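Local coordinates for protein putative NAD(P)H-flavin oxidoreductase (Streptococcus pyogenes serotype M1, PDB 2HAY) that binds flavin mononucleotide and probably acts as an NAD(P)H-dependent oxidoreductase of the nitroreductase family, at residues 40-45 against 54-59; 92-95 against 100-103; 177-182 against 187-192. One frame throughout, in Å; residues are numbered along the deposited sequence. Where two conformers were deposited one is given.

Overall arrangement
The three contacts follow one another along the chain, all within the nitroreductase fold, their centres 17 to 18 Å apart. Interaction 1 sets the end of helix 32-43 against strand 54-59, an outermost strand of the four-stranded antiparallel sheet within this chain. Interaction 2 lies where strand 84-91 has run out and helix 99-106 begins; interaction 3 packs helix 174-183 on the loop leading into strand 192-201. Interactions 1 and 3 meet through a salt bridge, R55 NE to E192 OE1 at 2.9 Å, which spans strand 84-91 to join strands 54-59 and 192-201. Interactions 2 and 3 meet where K92, just after 84-91, probably hydrogen-bonds to L189 and K191; 1 and 2 do not touch.

Interaction 1: residues 40-45 against 54-59; sequences DAAWLS and WRFVVL
A42, on the last part of helix 32-43, sets its methyl squarely over the ring of F56: CB lies 3.7 Å from the ring centroid and only 7° off the normal, a CH-pi contact over the middle of one face. F56 holds its ring there with CG anti to the carbonyl carbon (chi1 -54°). The carbonyl O of A42 approaches the indole of W54 obliquely, 3.7 Å from CZ2. The CB of W43 points away from the strand, and the residue contributes its backbone instead: a bridge runs through water 1, which donates to W43 O at 2.8 Å and accepts from W54 NE1 at 2.9 Å. W43 NE1 bonds to K214 O of the second subunit. At S45 the chain has left the helix, and its carbonyl O reaches the edge of W54, near the ring plane, 3.4 Å from CH2, while S45 CB touches the same carbon at 3.6 Å. The two aromatic rings also meet each other, F56 CZ standing over one face of W54 near its rim. Around this buried layer, helix 137-162 touches A42 through M155, W54 through T148 and F56 through A151. Strand 84-91 pairs with 54-59 on one side, and a strand of the second subunit joins it in a parallel ladder, carrying the sheet across the dimer interface.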
ATOM      1  N   ASP B  40     -10.765  -1.390  11.615  1.00 26.47           N
ATOM      2  CA  ASP B  40     -11.185  -2.699  11.091  1.00 26.53           C
ATOM      3  C   ASP B  40     -10.734  -2.879   9.643  1.00 26.18           C
ATOM      4  O   ASP B  40     -10.360  -3.976   9.264  1.00 26.46           O
ATOM      5  CB  ASP B  40     -12.687  -2.838  11.168  1.00 26.91           C
ATOM      6  CG  ASP B  40     -13.155  -3.459  12.486  1.00 30.14           C
ATOM      7  OD1 ASP B  40     -14.377  -3.632  12.630  1.00 31.96           O
ATOM      8  OD2 ASP B  40     -12.323  -3.780  13.372  1.00 30.31           O
ATOM      9  N   ALA B  41     -10.711  -1.786   8.871  1.00 25.25           N
ATOM     10  CA  ALA B  41     -10.233  -1.807   7.484  1.00 25.88           C
ATOM     11  C   ALA B  41      -8.744  -2.169   7.393  1.00 25.61           C
ATOM     12  O   ALA B  41      -8.335  -2.939   6.520  1.00 25.78           O
ATOM     13  CB  ALA B  41     -10.520  -0.448   6.776  1.00 24.60           C
ATOM     14  N   ALA B  42      -7.941  -1.622   8.307  1.00 26.01           N
ATOM     15  CA  ALA B  42      -6.513  -1.967   8.415  1.00 25.23           C
ATOM     16  C   ALA B  42      -6.339  -3.412   8.885  1.00 25.57           C
ATOM     17  O   ALA B  42      -5.613  -4.207   8.292  1.00 25.43           O
ATOM     18  CB  ALA B  42      -5.830  -1.000   9.371  1.00 25.11           C
ATOM     19  N   TRP B  43      -7.023  -3.765   9.962  1.00 26.51           N
ATOM     20  CA  TRP B  43      -6.894  -5.091  10.543  1.00 25.89           C
ATOM     21  C   TRP B  43      -7.241  -6.201   9.551  1.00 25.93           C
ATOM     22  O   TRP B  43      -6.589  -7.241   9.535  1.00 26.46           O
ATOM     23  CB  TRP B  43      -7.803  -5.179  11.767  1.00 26.70           C
ATOM     24  CG  TRP B  43      -7.919  -6.534  12.398  1.00 26.26           C
ATOM     25  CD1 TRP B  43      -6.904  -7.312  12.881  1.00 29.05           C
ATOM     26  CD2 TRP B  43      -9.129  -7.253  12.652  1.00 28.47           C
ATOM     27  NE1 TRP B  43      -7.411  -8.490  13.410  1.00 28.58           N
ATOM     28  CE2 TRP B  43      -8.773  -8.473  13.287  1.00 27.03           C
ATOM     29  CE3 TRP B  43     -10.487  -6.982  12.409  1.00 28.58           C
ATOM     30  CZ2 TRP B  43      -9.726  -9.425  13.679  1.00 29.08           C
ATOM     31  CZ3 TRP B  43     -11.436  -7.927  12.786  1.00 29.76           C
ATOM     32  CH2 TRP B  43     -11.050  -9.144  13.419  1.00 29.63           C
ATOM     33  N   LEU B  44      -8.301  -5.985   8.770  1.00 26.33           N
ATOM     34  CA  LEU B  44      -8.838  -6.961   7.797  1.00 25.01           C
ATOM     35  C   LEU B  44      -8.162  -6.948   6.437  1.00 24.84           C
ATOM     36  O   LEU B  44      -8.479  -7.792   5.585  1.00 23.76           O
ATOM     37  CB  LEU B  44     -10.334  -6.736   7.595  1.00 24.90           C
ATOM     38  CG  LEU B  44     -11.125  -7.189   8.833  1.00 27.91           C
ATOM     39  CD1 LEU B  44     -12.607  -6.930   8.735  1.00 26.42           C
ATOM     40  CD2 LEU B  44     -10.844  -8.647   9.074  1.00 28.57           C
ATOM     41  N   SER B  45      -7.246  -5.999   6.243  1.00 24.18           N
ATOM     42  CA  SER B  45      -6.420  -5.939   5.038  1.00 25.12           C
ATOM     43  C   SER B  45      -5.582  -7.195   4.809  1.00 24.41           C
ATOM     44  O   SER B  45      -5.110  -7.807   5.759  1.00 24.88           O
ATOM     45  CB  SER B  45      -5.455  -4.749   5.063  1.00 23.72           C
ATOM     46  OG  SER B  45      -6.160  -3.541   5.000  1.00 26.39           O
ATOM     47  N   TRP B  54       2.358  -6.146  11.451  1.00 23.86           N
ATOM     48  CA  TRP B  54       2.029  -4.716  11.485  1.00 23.40           C
ATOM     49  C   TRP B  54       1.210  -4.423  12.721  1.00 23.97           C
ATOM     50  O   TRP B  54       0.610  -5.352  13.320  1.00 24.26           O
ATOM     51  CB  TRP B  54       1.247  -4.304  10.220  1.00 23.56           C
ATOM     52  CG  TRP B  54      -0.030  -5.123   9.914  1.00 23.35           C
ATOM     53  CD1 TRP B  54      -0.820  -5.813  10.821  1.00 22.85           C
ATOM     54  CD2 TRP B  54      -0.660  -5.290   8.635  1.00 22.96           C
ATOM     55  NE1 TRP B  54      -1.889  -6.377  10.181  1.00 23.75           N
ATOM     56  CE2 TRP B  54      -1.819  -6.086   8.841  1.00 24.16           C
ATOM     57  CE3 TRP B  54      -0.364  -4.839   7.333  1.00 24.91           C
ATOM     58  CZ2 TRP B  54      -2.675  -6.453   7.801  1.00 23.45           C
ATOM     59  CZ3 TRP B  54      -1.220  -5.207   6.289  1.00 24.99           C
ATOM     60  CH2 TRP B  54      -2.374  -5.999   6.535  1.00 23.77           C
ATOM     61  N   ARG B  55       1.203  -3.150  13.118  1.00 23.84           N
ATOM     62  CA  ARG B  55       0.322  -2.669  14.164  1.00 24.84           C
ATOM     63  C   ARG B  55      -0.153  -1.303  13.780  1.00 25.54           C
ATOM     64  O   ARG B  55       0.566  -0.559  13.100  1.00 25.02           O
ATOM     65  CB  ARG B  55       1.019  -2.591  15.541  1.00 23.93           C
ATOM     66  CG  ARG B  55       1.563  -3.928  16.032  1.00 25.15           C
ATOM     67  CD  ARG B  55       1.837  -3.966  17.529  1.00 25.96           C
ATOM     68  NE  ARG B  55       2.964  -3.128  17.873  1.00 27.14           N
ATOM     69  CZ  ARG B  55       2.884  -1.956  18.506  1.00 28.07           C
ATOM     70  NH1 ARG B  55       4.007  -1.286  18.795  1.00 29.42           N
ATOM     71  NH2 ARG B  55       1.707  -1.467  18.893  1.00 25.97           N
ATOM     72  N   PHE B  56      -1.351  -0.965  14.243  1.00 25.44           N
ATOM     73  CA  PHE B  56      -1.903   0.330  13.959  1.00 27.38           C
ATOM     74  C   PHE B  56      -2.214   0.988  15.276  1.00 27.95           C
ATOM     75  O   PHE B  56      -3.005   0.461  16.066  1.00 29.11           O
ATOM     76  CB  PHE B  56      -3.120   0.171  13.054  1.00 27.25           C
ATOM     77  CG  PHE B  56      -2.795  -0.603  11.817  1.00 28.70           C
ATOM     78  CD1 PHE B  56      -2.154   0.018  10.746  1.00 27.11           C
ATOM     79  CD2 PHE B  56      -3.040  -1.972  11.753  1.00 26.83           C
ATOM     80  CE1 PHE B  56      -1.784  -0.726   9.615  1.00 29.19           C
ATOM     81  CE2 PHE B  56      -2.682  -2.700  10.632  1.00 26.75           C
ATOM     82  CZ  PHE B  56      -2.056  -2.064   9.556  1.00 24.64           C
ATOM     83  N   VAL B  57      -1.531   2.091  15.554  1.00 28.01           N
ATOM     84  CA  VAL B  57      -1.712   2.717  16.860  1.00 27.76           C
ATOM     85  C   VAL B  57      -2.303   4.115  16.821  1.00 27.58           C
ATOM     86  O   VAL B  57      -1.823   4.994  16.110  1.00 26.60           O
ATOM     87  CB  VAL B  57      -0.526   2.524  17.889  1.00 28.16           C
ATOM     88  CG1 VAL B  57       0.639   1.666  17.349  1.00 28.51           C
ATOM     89  CG2 VAL B  57      -0.122   3.859  18.657  1.00 28.55           C
ATOM     90  N   VAL B  58      -3.386   4.269  17.576  1.00 27.17           N
ATOM     91  CA  VAL B  58      -4.034   5.560  17.706  1.00 27.81           C
ATOM     92  C   VAL B  58      -3.258   6.377  18.713  1.00 27.81           C
ATOM     93  O   VAL B  58      -3.247   6.065  19.908  1.00 28.35           O
ATOM     94  CB  VAL B  58      -5.524   5.420  18.059  1.00 27.38           C
ATOM     95  CG1 VAL B  58      -6.173   6.782  18.164  1.00 28.10           C
ATOM     96  CG2 VAL B  58      -6.242   4.559  16.984  1.00 28.16           C
ATOM     97  N   LEU B  59      -2.579   7.400  18.212  1.00 28.13           N
ATOM     98  CA  LEU B  59      -1.747   8.255  19.051  1.00 29.20           C
ATOM     99  C   LEU B  59      -2.578   9.457  19.514  1.00 29.82           C
ATOM    100  O   LEU B  59      -2.675  10.458  18.812  1.00 29.81           O
ATOM    101  CB  LEU B  59      -0.485   8.731  18.311  1.00 28.11           C
ATOM    102  CG  LEU B  59       0.479   9.565  19.174  1.00 29.48           C
ATOM    103  CD1 LEU B  59       0.925   8.805  20.410  1.00 27.14           C
ATOM    104  CD2 LEU B  59       1.689  10.013  18.374  1.00 29.96           C
TER
HETATM  105  O   HOH W   1      -4.222  -7.914  10.949  1.00 19.76           O

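Interaction 2: residues 92-95 against 100-103; sequences KHAR and AIKN
I101 drives its CD1 methyl into the backbone of A94 and R95, and this one group carries the tight part of the contact. CD1 comes within 3.2 Å of A94 O and 3.4 Å of R95 O, close for a methyl against carbonyl oxygens, and within 3.8 Å of the A94 methyl CB. The side chain reaches this place with CG2 anti to the backbone N, which leaves the CG1 branch to run toward the loop; chi1 is -93°, well away from a staggered value, which may cost some torsional strain. A94 is the centre of an inverse gamma turn, closed by a weak bond from R95 N to H93 O, and the turn brings two successive carbonyls to the isoleucine. Both oxygens have polar partners outside the contact: Q127 NE2 donates to A94 O and S98 OG to R95 O. The same S98 hydroxyl accepts from I101 N, linking the loop to the beginning of the helix.

The other side is looser. R95, partly exposed, points its CB away from the helix and extends its guanidinium into salt bridges with D97 and D135. The contact closes the short connection between strand 84-91 and helix 99-106. Beyond it, helix 116-130 packs L120 and Y123 on I101, helix 137-162 places T144 against A94, and the loop residue L51 touches both A94 and I101.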
ATOM      1  N   LYS B  92      10.160  -5.972  12.163  1.00 24.65           N
ATOM      2  CA  LYS B  92      11.520  -6.191  11.658  1.00 25.00           C
ATOM      3  C   LYS B  92      11.824  -7.668  11.661  1.00 24.69           C
ATOM      4  O   LYS B  92      11.169  -8.448  12.357  1.00 23.89           O
ATOM      5  CB  LYS B  92      12.555  -5.479  12.551  1.00 24.87           C
ATOM      6  CG  LYS B  92      12.414  -3.950  12.542  1.00 24.85           C
ATOM      7  CD  LYS B  92      13.454  -3.322  13.452  1.00 26.76           C
ATOM      8  CE  LYS B  92      13.587  -1.804  13.198  1.00 27.39           C
ATOM      9  NZ  LYS B  92      14.471  -1.188  14.251  1.00 30.49           N
ATOM     10  N   HIS B  93      12.820  -8.054  10.888  1.00 25.28           N
ATOM     11  CA  HIS B  93      13.343  -9.420  10.970  1.00 26.26           C
ATOM     12  C   HIS B  93      12.351 -10.541  10.659  1.00 25.94           C
ATOM     13  O   HIS B  93      12.415 -11.637  11.222  1.00 25.21           O
ATOM     14  CB  HIS B  93      14.006  -9.622  12.329  1.00 25.78           C
ATOM     15  CG  HIS B  93      15.134  -8.675  12.567  1.00 28.24           C
ATOM     16  ND1 HIS B  93      16.291  -8.691  11.805  1.00 30.99           N
ATOM     17  CD2 HIS B  93      15.287  -7.683  13.473  1.00 26.40           C
ATOM     18  CE1 HIS B  93      17.111  -7.752  12.245  1.00 31.64           C
ATOM     19  NE2 HIS B  93      16.521  -7.119  13.247  1.00 31.41           N
ATOM     20  N   ALA B  94      11.442 -10.268   9.732  1.00 26.87           N
ATOM     21  CA  ALA B  94      10.463 -11.286   9.345  1.00 27.00           C
ATOM     22  C   ALA B  94      11.066 -12.223   8.302  1.00 26.81           C
ATOM     23  O   ALA B  94      10.543 -12.343   7.198  1.00 27.13           O
ATOM     24  CB  ALA B  94       9.131 -10.609   8.865  1.00 26.90           C
ATOM     25  N   ARG B  95      12.165 -12.896   8.673  1.00 26.54           N
ATOM     26  CA  ARG B  95      12.866 -13.829   7.804  1.00 26.12           C
ATOM     27  C   ARG B  95      12.067 -15.136   7.753  1.00 27.02           C
ATOM     28  O   ARG B  95      11.319 -15.440   8.678  1.00 26.62           O
ATOM     29  CB  ARG B  95      14.277 -14.090   8.369  1.00 25.92           C
ATOM     30  CG  ARG B  95      15.311 -14.565   7.338  1.00 26.83           C
ATOM     31  CD  ARG B  95      16.730 -14.521   7.929  1.00 25.66           C
ATOM     32  NE  ARG B  95      17.712 -15.094   7.029  1.00 25.83           N
ATOM     33  CZ  ARG B  95      18.071 -16.381   7.004  1.00 26.95           C
ATOM     34  NH1 ARG B  95      17.523 -17.260   7.849  1.00 26.14           N
ATOM     35  NH2 ARG B  95      18.970 -16.793   6.116  1.00 24.77           N
ATOM     36  N   ALA B 100       7.725 -15.096  13.909  1.00 29.66           N
ATOM     37  CA  ALA B 100       6.575 -14.455  13.227  1.00 28.96           C
ATOM     38  C   ALA B 100       6.045 -15.241  12.007  1.00 28.66           C
ATOM     39  O   ALA B 100       4.829 -15.455  11.887  1.00 28.34           O
ATOM     40  CB  ALA B 100       6.869 -12.987  12.856  1.00 28.54           C
ATOM     41  N   ILE B 101       6.942 -15.670  11.114  1.00 28.36           N
ATOM     42  CA  ILE B 101       6.517 -16.417   9.914  1.00 28.63           C
ATOM     43  C   ILE B 101       5.891 -17.760  10.313  1.00 28.95           C
ATOM     44  O   ILE B 101       4.888 -18.179   9.744  1.00 29.59           O
ATOM     45  CB  ILE B 101       7.635 -16.580   8.821  1.00 27.99           C
ATOM     46  CG1 ILE B 101       7.572 -15.457   7.769  1.00 29.48           C
ATOM     47  CG2 ILE B 101       7.400 -17.811   7.989  1.00 24.82           C
ATOM     48  CD1 ILE B 101       8.216 -14.225   8.186  1.00 34.85           C
ATOM     49  N   LYS B 102       6.481 -18.408  11.310  1.00 29.77           N
ATOM     50  CA  LYS B 102       5.965 -19.676  11.848  1.00 30.21           C
ATOM     51  C   LYS B 102       4.570 -19.513  12.470  1.00 30.46           C
ATOM     52  O   LYS B 102       3.690 -20.345  12.283  1.00 30.08           O
ATOM     53  CB  LYS B 102       6.945 -20.240  12.881  1.00 30.36           C
ATOM     54  CG  LYS B 102       6.652 -21.675  13.278  1.00 30.53           C
ATOM     55  CD  LYS B 102       7.555 -22.157  14.387  1.00 34.37           C
ATOM     56  CE  LYS B 102       7.006 -23.469  14.975  1.00 35.53           C
ATOM     57  NZ  LYS B 102       8.059 -24.179  15.769  1.00 39.79           N
ATOM     58  N   ASN B 103       4.370 -18.423  13.195  1.00 31.12           N
ATOM     59  CA  ASN B 103       3.090 -18.180  13.830  1.00 31.87           C
ATOM     60  C   ASN B 103       1.976 -17.899  12.830  1.00 31.70           C
ATOM     61  O   ASN B 103       0.818 -18.190  13.093  1.00 32.23           O
ATOM     62  CB  ASN B 103       3.209 -17.049  14.842  1.00 32.42           C
ATOM     63  CG  ASN B 103       4.042 -17.434  16.049  1.00 33.72           C
ATOM     64  OD1 ASN B 103       4.107 -18.604  16.432  1.00 36.28           O
ATOM     65  ND2 ASN B 103       4.668 -16.443  16.670  1.00 35.08           N
TER

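Interaction 3: residues 177-182 against 187-192; sequences VNHILA and IDLEKE
L189 lays its CD1 methyl over one face of the H179 imidazole, 3.8 Å from the ring centroid and 17° off its normal, a CH-pi contact offset toward the CE1-NE2 side of the ring. The two side chains cross at about a right angle. The L189 side chain crosses N178 in the same manner, its other methyl, CD2, 3.8 Å from N178 CB, so the leucine fork straddles consecutive helix residues, and L189 CB rests on the A182 methyl at 4.0 Å. I187, with CG1 between the backbone N and the carbonyl carbon (chi1 65°), presses CG1 on L181 CB at 3.8 Å; its CD1 reaches 3.4 Å from N178 OD1, these two side chains again nearly perpendicular. That amide oxygen has its polar partner in I194 N, and H179 ND1 bonds to D175 O. D188 N donates to the anti lone pair of E192 OE2 at 2.8 Å, and D188 OD1 takes E190 N in an Asx turn. Water 2 could bond to A182 O or I187 O. Helix and loop therefore meet chiefly through apolar side chains, while the carboxylates of D188 and E192 bond to loop backbone N-H groups, E192 also pairing with R55.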
ATOM      1  N   VAL B 177      11.959   9.697  15.192  1.00 27.83           N
ATOM      2  CA  VAL B 177      10.583   9.393  15.611  1.00 27.34           C
ATOM      3  C   VAL B 177      10.503   8.015  16.238  1.00 27.47           C
ATOM      4  O   VAL B 177       9.837   7.838  17.268  1.00 27.39           O
ATOM      5  CB  VAL B 177       9.587   9.566  14.432  1.00 27.05           C
ATOM      6  CG1 VAL B 177       8.227   9.019  14.792  1.00 27.01           C
ATOM      7  CG2 VAL B 177       9.477  11.055  14.090  1.00 26.84           C
ATOM      8  N   ASN B 178      11.191   7.048  15.622  1.00 26.49           N
ATOM      9  CA  ASN B 178      11.414   5.742  16.233  1.00 26.38           C
ATOM     10  C   ASN B 178      12.006   5.845  17.631  1.00 25.75           C
ATOM     11  O   ASN B 178      11.586   5.146  18.537  1.00 25.18           O
ATOM     12  CB  ASN B 178      12.310   4.863  15.354  1.00 25.75           C
ATOM     13  CG  ASN B 178      11.517   4.097  14.278  1.00 26.27           C
ATOM     14  OD1 ASN B 178      10.359   3.770  14.474  1.00 26.57           O
ATOM     15  ND2 ASN B 178      12.167   3.785  13.156  1.00 25.06           N
ATOM     16  N   HIS B 179      12.984   6.717  17.809  1.00 25.40           N
ATOM     17  CA  HIS B 179      13.550   6.837  19.127  1.00 26.18           C
ATOM     18  C   HIS B 179      12.624   7.493  20.131  1.00 25.94           C
ATOM     19  O   HIS B 179      12.665   7.139  21.311  1.00 26.09           O
ATOM     20  CB  HIS B 179      14.959   7.436  19.090  1.00 26.55           C
ATOM     21  CG  HIS B 179      15.973   6.459  18.580  1.00 27.95           C
ATOM     22  ND1 HIS B 179      16.125   6.183  17.238  1.00 28.22           N
ATOM     23  CD2 HIS B 179      16.839   5.648  19.231  1.00 28.77           C
ATOM     24  CE1 HIS B 179      17.048   5.256  17.081  1.00 28.61           C
ATOM     25  NE2 HIS B 179      17.508   4.926  18.273  1.00 30.49           N
ATOM     26  N   ILE B 180      11.766   8.400  19.671  1.00 25.47           N
ATOM     27  CA  ILE B 180      10.787   9.022  20.566  1.00 25.71           C
ATOM     28  C   ILE B 180       9.765   7.975  20.977  1.00 25.28           C
ATOM     29  O   ILE B 180       9.399   7.898  22.139  1.00 25.29           O
ATOM     30  CB  ILE B 180      10.109  10.262  19.918  1.00 26.71           C
ATOM     31  CG1 ILE B 180      11.101  11.424  19.827  1.00 26.97           C
ATOM     32  CG2 ILE B 180       8.833  10.706  20.681  1.00 26.31           C
ATOM     33  CD1 ILE B 180      10.722  12.428  18.724  1.00 28.25           C
ATOM     34  N   LEU B 181       9.347   7.147  20.020  1.00 25.32           N
ATOM     35  CA  LEU B 181       8.340   6.119  20.261  1.00 25.98           C
ATOM     36  C   LEU B 181       8.850   5.016  21.167  1.00 26.30           C
ATOM     37  O   LEU B 181       8.134   4.572  22.057  1.00 26.07           O
ATOM     38  CB  LEU B 181       7.822   5.511  18.956  1.00 25.29           C
ATOM     39  CG  LEU B 181       7.046   6.410  17.994  1.00 26.34           C
ATOM     40  CD1 LEU B 181       6.520   5.578  16.807  1.00 24.44           C
ATOM     41  CD2 LEU B 181       5.935   7.134  18.716  1.00 23.99           C
ATOM     42  N   ALA B 182      10.080   4.573  20.937  1.00 26.65           N
ATOM     43  CA  ALA B 182      10.706   3.601  21.847  1.00 27.73           C
ATOM     44  C   ALA B 182      10.883   4.179  23.257  1.00 28.48           C
ATOM     45  O   ALA B 182      10.628   3.499  24.246  1.00 28.68           O
ATOM     46  CB  ALA B 182      12.024   3.117  21.291  1.00 27.02           C
ATOM     47  N   ILE B 187       6.697   1.508  20.920  1.00 30.73           N
ATOM     48  CA  ILE B 187       7.175   0.418  20.092  1.00 29.90           C
ATOM     49  C   ILE B 187       8.356  -0.256  20.768  1.00 30.44           C
ATOM     50  O   ILE B 187       8.992   0.318  21.660  1.00 29.73           O
ATOM     51  CB  ILE B 187       7.575   0.884  18.665  1.00 29.91           C
ATOM     52  CG1 ILE B 187       8.778   1.830  18.688  1.00 28.91           C
ATOM     53  CG2 ILE B 187       6.377   1.483  17.905  1.00 30.14           C
ATOM     54  CD1 ILE B 187       9.342   2.118  17.318  1.00 29.77           C
ATOM     55  N   ASP B 188       8.620  -1.503  20.381  1.00 30.86           N
ATOM     56  CA  ASP B 188       9.901  -2.132  20.712  1.00 31.08           C
ATOM     57  C   ASP B 188      10.813  -2.001  19.482  1.00 30.41           C
ATOM     58  O   ASP B 188      10.670  -2.754  18.531  1.00 30.54           O
ATOM     59  CB  ASP B 188       9.711  -3.598  21.108  1.00 31.40           C
ATOM     60  CG  ASP B 188      11.035  -4.310  21.387  1.00 33.69           C
ATOM     61  OD1 ASP B 188      12.110  -3.671  21.352  1.00 35.71           O
ATOM     62  OD2 ASP B 188      11.007  -5.528  21.650  1.00 38.83           O
ATOM     63  N   LEU B 189      11.737  -1.042  19.517  1.00 29.62           N
ATOM     64  CA  LEU B 189      12.608  -0.736  18.377  1.00 30.26           C
ATOM     65  C   LEU B 189      13.456  -1.918  17.874  1.00 29.46           C
ATOM     66  O   LEU B 189      13.919  -1.940  16.723  1.00 28.72           O
ATOM     67  CB  LEU B 189      13.537   0.431  18.705  1.00 30.86           C
ATOM     68  CG  LEU B 189      13.564   1.638  17.750  1.00 34.46           C
ATOM     69  CD1 LEU B 189      14.892   2.415  17.843  1.00 32.52           C
ATOM     70  CD2 LEU B 189      13.181   1.282  16.274  1.00 35.15           C
ATOM     71  N   GLU B 190      13.689  -2.894  18.727  1.00 29.19           N
ATOM     72  CA  GLU B 190      14.431  -4.073  18.273  1.00 29.21           C
ATOM     73  C   GLU B 190      13.552  -5.021  17.435  1.00 29.18           C
ATOM     74  O   GLU B 190      14.074  -5.842  16.692  1.00 30.28           O
ATOM     75  CB  GLU B 190      15.098  -4.790  19.459  1.00 29.90           C
ATOM     76  CG  GLU B 190      15.947  -3.870  20.385  1.00 31.05           C
ATOM     77  CD  GLU B 190      17.277  -3.345  19.763  1.00 34.62           C
ATOM     78  OE1 GLU B 190      17.900  -2.456  20.407  1.00 37.97           O
ATOM     79  OE2 GLU B 190      17.720  -3.799  18.664  1.00 33.64           O
ATOM     80  N   LYS B 191      12.228  -4.880  17.546  0.50 28.76           N
ATOM     81  CA  LYS B 191      11.290  -5.796  16.887  0.50 28.40           C
ATOM     82  C   LYS B 191      10.482  -5.166  15.749  0.50 27.65           C
ATOM     83  O   LYS B 191       9.904  -5.886  14.950  0.50 27.30           O
ATOM     84  CB  LYS B 191      10.317  -6.406  17.914  0.50 28.42           C
ATOM     85  CG  LYS B 191      10.932  -7.497  18.806  0.50 29.36           C
ATOM     86  CD  LYS B 191       9.974  -7.927  19.921  0.50 28.59           C
ATOM     87  CE  LYS B 191      10.662  -8.850  20.909  0.50 30.61           C
ATOM     88  NZ  LYS B 191       9.865  -9.012  22.162  0.50 31.23           N
ATOM     89  N   GLU B 192      10.453  -3.834  15.696  1.00 27.17           N
ATOM     90  CA  GLU B 192       9.523  -3.069  14.860  1.00 27.14           C
ATOM     91  C   GLU B 192       9.985  -1.620  14.669  1.00 26.92           C
ATOM     92  O   GLU B 192      10.853  -1.111  15.404  1.00 26.39           O
ATOM     93  CB  GLU B 192       8.088  -3.105  15.422  1.00 26.77           C
ATOM     94  CG  GLU B 192       7.850  -2.323  16.709  1.00 27.04           C
ATOM     95  CD  GLU B 192       6.635  -2.796  17.526  1.00 28.35           C
ATOM     96  OE1 GLU B 192       5.697  -3.471  16.989  1.00 30.18           O
ATOM     97  OE2 GLU B 192       6.631  -2.505  18.740  1.00 30.09           O
TER
HETATM   98  O   HOH W   2      10.574   0.456  23.965  1.00 43.74           O